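Local coordinates for uncharacterized protein (Bacteroides eggerthii, PDB 4L3R) that is of unknown function but belongs to the DUF4847 family of the calycin clan, whose better-known members are beta-barrel proteins that often bind small hydrophobic ligands, at residues 27-31 and 32-36. Residues are numbered along the deposited sequence; the frame is centred on the assembly and turned at random.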
loop_
_atom_site.group_PDB
_atom_site.type_symbol
_atom_site.label_atom_id
_atom_site.label_comp_id
_atom_site.label_asym_id
_atom_site.label_seq_id
_atom_site.Cartn_x
_atom_site.Cartn_y
_atom_site.Cartn_z
ATOM N N GLU B 27 -23.110 -12.207 21.718
ATOM C CA GLU B 27 -22.062 -12.722 22.607
ATOM C C GLU B 27 -20.652 -12.496 22.012
ATOM O O GLU B 27 -20.497 -12.412 20.792
ATOM C CB GLU B 27 -22.290 -14.225 22.924
ATOM C CG GLU B 27 -22.072 -15.229 21.786
ATOM C CD GLU B 27 -23.159 -15.369 20.730
ATOM O OE1 GLU B 27 -24.114 -14.559 20.735
ATOM O OE2 GLU B 27 -23.034 -16.271 19.869
ATOM N N GLN B 28 -19.632 -12.402 22.882
ATOM C CA GLN B 28 -18.247 -12.188 22.453
ATOM C C GLN B 28 -17.683 -13.426 21.762
ATOM O O GLN B 28 -17.038 -13.296 20.727
ATOM C CB GLN B 28 -17.350 -11.812 23.642
ATOM C CG GLN B 28 -15.985 -11.262 23.213
ATOM C CD GLN B 28 -15.109 -10.905 24.385
ATOM O OE1 GLN B 28 -15.389 -11.255 25.533
ATOM N NE2 GLN B 28 -14.002 -10.227 24.119
ATOM N N PHE B 29 -17.886 -14.616 22.352
ATOM C CA PHE B 29 -17.402 -15.873 21.781
ATOM C C PHE B 29 -18.549 -16.851 21.632
ATOM O O PHE B 29 -19.389 -16.944 22.535
ATOM C CB PHE B 29 -16.286 -16.462 22.639
ATOM C CG PHE B 29 -15.097 -15.539 22.698
ATOM C CD1 PHE B 29 -14.305 -15.328 21.577
ATOM C CD2 PHE B 29 -14.814 -14.818 23.850
ATOM C CE1 PHE B 29 -13.239 -14.440 21.617
ATOM C CE2 PHE B 29 -13.714 -13.963 23.900
ATOM C CZ PHE B 29 -12.948 -13.763 22.779
ATOM N N TYR B 30 -18.608 -17.566 20.478
ATOM C CA TYR B 30 -19.709 -18.508 20.208
ATOM C C TYR B 30 -19.694 -19.670 21.210
ATOM O O TYR B 30 -18.665 -19.961 21.813
ATOM C CB TYR B 30 -19.696 -19.044 18.752
ATOM C CG TYR B 30 -18.448 -19.790 18.325
ATOM C CD1 TYR B 30 -18.310 -21.154 18.561
ATOM C CD2 TYR B 30 -17.460 -19.161 17.575
ATOM C CE1 TYR B 30 -17.179 -21.853 18.143
ATOM C CE2 TYR B 30 -16.309 -19.842 17.173
ATOM C CZ TYR B 30 -16.196 -21.201 17.414
ATOM O OH TYR B 30 -15.100 -21.905 16.973
ATOM N N GLN B 31 -20.848 -20.308 21.396
ATOM C CA GLN B 31 -20.991 -21.407 22.351
ATOM C C GLN B 31 -20.220 -22.648 21.859
ATOM O O GLN B 31 -20.359 -23.036 20.696
ATOM C CB GLN B 31 -22.487 -21.730 22.555
ATOM C CG GLN B 31 -22.824 -22.347 23.906
ATOM C CD GLN B 31 -24.318 -22.311 24.161
ATOM O OE1 GLN B 31 -25.132 -22.549 23.257
ATOM N NE2 GLN B 31 -24.727 -21.973 25.380
ATOM N N GLY B 32 -19.413 -23.243 22.737
ATOM C CA GLY B 32 -18.643 -24.436 22.403
ATOM C C GLY B 32 -17.238 -24.184 21.886
ATOM O O GLY B 32 -16.577 -25.126 21.436
ATOM N N LEU B 33 -16.751 -22.926 21.952
ATOM C CA LEU B 33 -15.388 -22.593 21.511
ATOM C C LEU B 33 -14.390 -23.292 22.460
ATOM O O LEU B 33 -13.421 -23.899 21.999
ATOM C CB LEU B 33 -15.185 -21.073 21.483
ATOM C CG LEU B 33 -14.155 -20.533 20.488
ATOM C CD1 LEU B 33 -14.276 -19.024 20.356
ATOM C CD2 LEU B 33 -12.741 -20.915 20.875
ATOM N N TRP B 34 -14.675 -23.245 23.775
ATOM C CA TRP B 34 -13.904 -23.927 24.824
ATOM C C TRP B 34 -14.764 -25.030 25.448
ATOM O O TRP B 34 -15.974 -25.047 25.237
ATOM C CB TRP B 34 -13.454 -22.925 25.893
ATOM C CG TRP B 34 -12.564 -21.841 25.359
ATOM C CD1 TRP B 34 -11.245 -21.951 25.041
ATOM C CD2 TRP B 34 -12.937 -20.486 25.068
ATOM N NE1 TRP B 34 -10.759 -20.740 24.607
ATOM C CE2 TRP B 34 -11.782 -19.827 24.595
ATOM C CE3 TRP B 34 -14.130 -19.755 25.191
ATOM C CZ2 TRP B 34 -11.782 -18.470 24.256
ATOM C CZ3 TRP B 34 -14.133 -18.417 24.830
ATOM C CH2 TRP B 34 -12.962 -17.787 24.380
ATOM N N SER B 35 -14.138 -25.963 26.188
ATOM C CA SER B 35 -14.828 -27.078 26.869
ATOM C C SER B 35 -15.061 -26.802 28.366
ATOM O O SER B 35 -15.870 -27.496 28.984
ATOM C CB SER B 35 -14.022 -28.373 26.735
ATOM O OG SER B 35 -14.008 -28.882 25.413
ATOM N N ASN B 36 -14.324 -25.845 28.969
ATOM C CA ASN B 36 -14.451 -25.560 30.404
ATOM C C ASN B 36 -14.001 -24.130 30.715
ATOM O O ASN B 36 -13.410 -23.478 29.854
ATOM C CB ASN B 36 -13.639 -26.580 31.222
ATOM C CG ASN B 36 -12.184 -26.687 30.816
ATOM O OD1 ASN B 36 -11.388 -25.777 31.045
ATOM N ND2 ASN B 36 -11.796 -27.804 30.218
#
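Tyr30 to Leu33 form a type II beta turn, which reverses the chain in the loop between strand 15-22 and helix 37-48. Gly32 sits at its third position with phi 92°, where a side chain would jam against the carbonyl oxygen of Gln31. Tyr30 O and Leu33 N face each other across the turn at 3.5 Å. The turn brings Phe29 and Tyr30 back against Leu33 and Trp34. Leu33 lies over one face of the Tyr30 ring, a CH-pi contact in which CG is 4.1 Å from the ring centroid. The Tyr30 ring reaches this place because CG lies between the backbone N and the carbonyl carbon (chi1 60°). The ring also makes a cation-pi contact with Lys139 and touches Val110 of helix 106-116, on which the buried Leu33 packs through Leu107 and Val110. Replacing Tyr30 by an alanine would probably leave Leu33 CG without its aromatic cover. Leu33 CD1 also meets Phe29 CD1 at 3.9 Å, while CD2 lies over the centre of one face of the indole. Phe29 and Trp34 make a T-shaped pair, with planes at 76° and the centroids of the phenyl ring and of the six-membered ring of Trp34 5.0 Å apart. The indole directs its edge at the phenyl face. Gln28 CG covers the opposite face of Phe29. Trp34 NE1 makes a hydrogen bond to Ser43 OG of helix 37-48, and Asn36 is the N-cap of this helix, with OD1 accepting from Glu39 N. Trp34 CH2 comes within 3.5 Å of both Phe29 CG and Phe29 CD2.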